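Local coordinates for protein CghA (Chaetomium globosum, PDB 6KBC) that is a two-domain protein of probable calycin-like fold that holds the ligand WK1 in a pocket, at residues D312-D320 / D360-V368. Residues are numbered along the deposited sequence; the frame is centred on the assembly and turned at random.
Sequences DGLVAKYRD and DGTGNSGFV. With WK1 ((2S)-3-[(2S,4E)-4-[[(1R,2S,4aR,6S,8R,8aS)-2-[(E)-but-2-en-2-yl]-6,8-dimethyl-1,2,4a,5,6,7,8,8a-octahydronaphthalen-1-yl]-oxidanyl-methylidene]-3,5-bis(oxidanylidene)pyrrolidin-2-yl]-2-methyl-2-oxidanyl-propanoic acid), chain B.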
loop_
_atom_site.group_PDB
_atom_site.type_symbol
_atom_site.label_atom_id
_atom_site.label_comp_id
_atom_site.label_asym_id
_atom_site.label_seq_id
_atom_site.Cartn_x
_atom_site.Cartn_y
_atom_site.Cartn_z
ATOM N N ASP A 312 -24.253 5.239 -4.161
ATOM C CA ASP A 312 -23.998 4.959 -2.757
ATOM C C ASP A 312 -22.522 5.122 -2.423
ATOM O O ASP A 312 -21.637 5.017 -3.283
ATOM C CB ASP A 312 -24.440 3.530 -2.386
ATOM C CG ASP A 312 -25.920 3.282 -2.650
ATOM O OD1 ASP A 312 -26.685 4.258 -2.786
ATOM O OD2 ASP A 312 -26.310 2.102 -2.707
ATOM N N GLY A 313 -22.265 5.346 -1.137
ATOM C CA GLY A 313 -20.917 5.471 -0.624
ATOM C C GLY A 313 -20.783 6.679 0.269
ATOM O O GLY A 313 -21.367 7.734 -0.011
ATOM N N LEU A 314 -20.021 6.530 1.349
ATOM C CA LEU A 314 -19.664 7.670 2.182
ATOM C C LEU A 314 -18.915 8.709 1.355
ATOM O O LEU A 314 -18.061 8.369 0.530
ATOM C CB LEU A 314 -18.784 7.217 3.340
ATOM C CG LEU A 314 -19.364 6.185 4.308
ATOM C CD1 LEU A 314 -18.252 5.752 5.279
ATOM C CD2 LEU A 314 -20.604 6.709 5.055
ATOM N N VAL A 315 -19.209 9.975 1.604
ATOM C CA VAL A 315 -18.549 11.073 0.903
ATOM C C VAL A 315 -17.261 11.423 1.643
ATOM O O VAL A 315 -17.281 11.666 2.856
ATOM C CB VAL A 315 -19.484 12.293 0.810
ATOM C CG1 VAL A 315 -18.868 13.359 -0.073
ATOM C CG2 VAL A 315 -20.846 11.872 0.275
ATOM N N ALA A 316 -16.135 11.432 0.926
ATOM C CA ALA A 316 -14.888 11.888 1.523
ATOM C C ALA A 316 -15.003 13.360 1.928
ATOM O O ALA A 316 -15.867 14.088 1.447
ATOM C CB ALA A 316 -13.717 11.687 0.558
ATOM N N LYS A 317 -14.120 13.783 2.840
ATOM C CA LYS A 317 -14.304 15.001 3.622
ATOM C C LYS A 317 -13.446 16.154 3.142
ATOM O O LYS A 317 -13.640 17.274 3.615
ATOM C CB LYS A 317 -13.938 14.782 5.101
ATOM C CG LYS A 317 -14.717 13.701 5.842
ATOM C CD LYS A 317 -16.191 13.987 5.864
ATOM C CE LYS A 317 -16.876 13.193 6.969
ATOM N NZ LYS A 317 -18.347 13.426 6.935
ATOM N N TYR A 318 -12.463 15.904 2.283
ATOM C CA TYR A 318 -11.453 16.925 2.037
ATOM C C TYR A 318 -11.592 17.490 0.635
ATOM O O TYR A 318 -12.668 17.979 0.297
ATOM C CB TYR A 318 -10.070 16.348 2.317
ATOM C CG TYR A 318 -9.917 15.962 3.771
ATOM C CD1 TYR A 318 -9.738 16.946 4.745
ATOM C CD2 TYR A 318 -9.947 14.629 4.173
ATOM C CE1 TYR A 318 -9.597 16.617 6.085
ATOM C CE2 TYR A 318 -9.808 14.284 5.520
ATOM C CZ TYR A 318 -9.639 15.291 6.468
ATOM O OH TYR A 318 -9.502 14.965 7.798
ATOM N N ARG A 319 -10.545 17.452 -0.188
ATOM C CA ARG A 319 -10.630 18.143 -1.474
ATOM C C ARG A 319 -11.735 17.556 -2.347
ATOM O O ARG A 319 -12.595 18.283 -2.861
ATOM C CB ARG A 319 -9.293 18.096 -2.213
ATOM C CG ARG A 319 -9.335 18.914 -3.501
ATOM C CD ARG A 319 -8.130 18.663 -4.383
ATOM N NE ARG A 319 -8.132 17.292 -4.897
ATOM C CZ ARG A 319 -7.035 16.614 -5.204
ATOM N NH1 ARG A 319 -5.842 17.171 -5.029
ATOM N NH2 ARG A 319 -7.130 15.368 -5.664
ATOM N N ASP A 320 -11.722 16.246 -2.530
ATOM C CA ASP A 320 -12.663 15.567 -3.410
ATOM C C ASP A 320 -13.753 14.943 -2.566
ATOM O O ASP A 320 -13.475 14.127 -1.685
ATOM C CB ASP A 320 -11.962 14.493 -4.243
ATOM C CG ASP A 320 -10.781 15.050 -4.991
ATOM O OD1 ASP A 320 -10.897 16.205 -5.467
ATOM O OD2 ASP A 320 -9.760 14.342 -5.113
ATOM N N ASP A 360 -8.638 25.385 -0.408
ATOM C CA ASP A 360 -7.583 24.598 -1.023
ATOM C C ASP A 360 -7.275 23.335 -0.226
ATOM O O ASP A 360 -6.319 22.630 -0.560
ATOM C CB ASP A 360 -6.318 25.444 -1.184
ATOM C CG ASP A 360 -6.531 26.654 -2.101
ATOM O OD1 ASP A 360 -7.074 26.477 -3.210
ATOM O OD2 ASP A 360 -6.145 27.777 -1.722
ATOM N N GLY A 361 -8.075 23.037 0.797
ATOM C CA GLY A 361 -7.723 21.988 1.740
ATOM C C GLY A 361 -7.719 20.612 1.091
ATOM O O GLY A 361 -8.506 20.318 0.189
ATOM N N THR A 362 -6.795 19.777 1.542
ATOM C CA THR A 362 -6.636 18.428 1.023
ATOM C C THR A 362 -6.497 17.474 2.196
ATOM O O THR A 362 -6.252 17.879 3.339
ATOM C CB THR A 362 -5.413 18.305 0.109
ATOM O OG1 THR A 362 -4.257 18.770 0.812
ATOM C CG2 THR A 362 -5.592 19.101 -1.198
ATOM N N GLY A 363 -6.632 16.188 1.904
ATOM C CA GLY A 363 -6.634 15.238 2.990
ATOM C C GLY A 363 -6.149 13.879 2.542
ATOM O O GLY A 363 -5.848 13.642 1.369
ATOM N N ASN A 364 -6.083 12.988 3.527
ATOM C CA ASN A 364 -5.598 11.624 3.391
ATOM C C ASN A 364 -6.658 10.767 4.075
ATOM O O ASN A 364 -6.843 10.865 5.291
ATOM C CB ASN A 364 -4.223 11.479 4.044
ATOM C CG ASN A 364 -3.708 10.039 4.058
ATOM O OD1 ASN A 364 -4.406 9.095 3.672
ATOM N ND2 ASN A 364 -2.467 9.874 4.491
ATOM N N SER A 365 -7.409 10.000 3.290
ATOM C CA SER A 365 -8.560 9.282 3.804
ATOM C C SER A 365 -8.418 7.812 3.463
ATOM O O SER A 365 -8.067 7.452 2.332
ATOM C CB SER A 365 -9.870 9.809 3.236
ATOM O OG SER A 365 -9.972 11.213 3.413
ATOM N N GLY A 366 -8.704 6.968 4.440
ATOM C CA GLY A 366 -8.740 5.528 4.241
ATOM C C GLY A 366 -10.179 5.070 4.382
ATOM O O GLY A 366 -10.937 5.611 5.200
ATOM N N PHE A 367 -10.540 4.066 3.594
ATOM C CA PHE A 367 -11.881 3.511 3.605
ATOM C C PHE A 367 -11.815 2.000 3.457
ATOM O O PHE A 367 -10.971 1.465 2.730
ATOM C CB PHE A 367 -12.738 4.029 2.455
ATOM C CG PHE A 367 -13.060 5.481 2.546
ATOM C CD1 PHE A 367 -14.157 5.911 3.272
ATOM C CD2 PHE A 367 -12.255 6.419 1.909
ATOM C CE1 PHE A 367 -14.461 7.276 3.342
ATOM C CE2 PHE A 367 -12.559 7.782 1.980
ATOM C CZ PHE A 367 -13.653 8.197 2.692
ATOM N N VAL A 368 -12.746 1.326 4.118
ATOM C CA VAL A 368 -13.161 -0.001 3.679
ATOM C C VAL A 368 -14.192 0.202 2.582
ATOM O O VAL A 368 -15.139 0.980 2.750
ATOM C CB VAL A 368 -13.751 -0.805 4.847
ATOM C CG1 VAL A 368 -14.286 -2.146 4.346
ATOM C CG2 VAL A 368 -12.721 -0.984 5.958
HETATM O O WK1 B . -0.510 8.177 9.320
HETATM C C17 WK1 B . -0.983 7.192 8.816
HETATM O O1 WK1 B . -1.387 6.270 9.467
HETATM C C19 WK1 B . -1.095 7.089 7.350
HETATM O O2 WK1 B . -0.730 8.259 6.702
HETATM C C18 WK1 B . -2.530 6.857 6.989
HETATM C C20 WK1 B . -0.141 5.981 7.000
HETATM C C22 WK1 B . -0.391 5.471 5.640
HETATM N N WK1 B . 0.323 4.282 5.213
HETATM C C21 WK1 B . 0.806 4.470 3.989
HETATM O O5 WK1 B . 1.476 3.540 3.349
HETATM C C23 WK1 B . -0.176 6.374 4.532
HETATM O O4 WK1 B . -0.622 7.611 4.452
HETATM C C24 WK1 B . 0.545 5.811 3.444
HETATM C C16 WK1 B . 0.886 6.451 2.178
HETATM O O3 WK1 B . 0.491 7.652 1.999
HETATM C C9 WK1 B . 1.536 5.686 1.104
HETATM C C8 WK1 B . 0.293 5.025 0.443
HETATM C C12 WK1 B . -0.826 4.512 1.326
HETATM C C13 WK1 B . -0.914 3.257 1.705
HETATM C C90 WK1 B . -2.024 2.784 2.580
HETATM C C14 WK1 B . -1.883 5.445 1.798
HETATM C C7 WK1 B . -0.370 5.941 -0.539
HETATM C C6 WK1 B . 0.353 6.487 -1.480
HETATM C C3 WK1 B . 1.838 6.388 -1.337
HETATM C C4 WK1 B . 2.313 6.521 0.096
HETATM C C5 WK1 B . 3.772 6.107 0.117
HETATM C C11 WK1 B . 4.367 6.391 1.460
HETATM C C2 WK1 B . 2.660 7.220 -2.287
HETATM C C1 WK1 B . 4.000 6.556 -2.327
HETATM C C10 WK1 B . 4.933 7.074 -3.372
HETATM C C WK1 B . 4.622 6.725 -0.975
HETATM O O HOH W 1 -12.565 11.829 3.942
#
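In the C-terminal domain, which belongs to the calycin clan, the loop joining strands 302-308 and 324-330 lies against strand 363-375, and Tyr318 meets Gly363 where the strand begins. The Tyr318 ring lies over the glycine in a CH-pi contact, Gly363 CA 3.8 Å from the ring centroid. Glycine suits this position because a CB here would clash with Tyr318 CD2. CG of Tyr318 stands anti to its carbonyl carbon (chi1 -63°), lowering the ring onto the strand, and at the ring edge Ser365 OG comes 3.5 Å from Tyr318 CD2. That hydroxyl is hydrogen-bonded to a water that accepts from Lys317 N at 2.7 Å. Ala316 CA sits at the edge of the Phe367 ring, 4.1 Å from Phe367 CZ, and its small methyl CB packs equally close. Arg319 runs alongside Thr362, Arg319 CB 4.0 Å from Thr362 CG2, and grips Asp320 side-on through NE and NH2; NH2 also salt-bridges Asp241. Asn364 leaves the strand away from the loop, its amide in the ligand pocket: Asn364 OD1 is hydrogen-bonded to Trp350 NE1, which probably helps set the amide's rotation, and Asn364 ND2 donates to WK1 O4 at 2.9 Å.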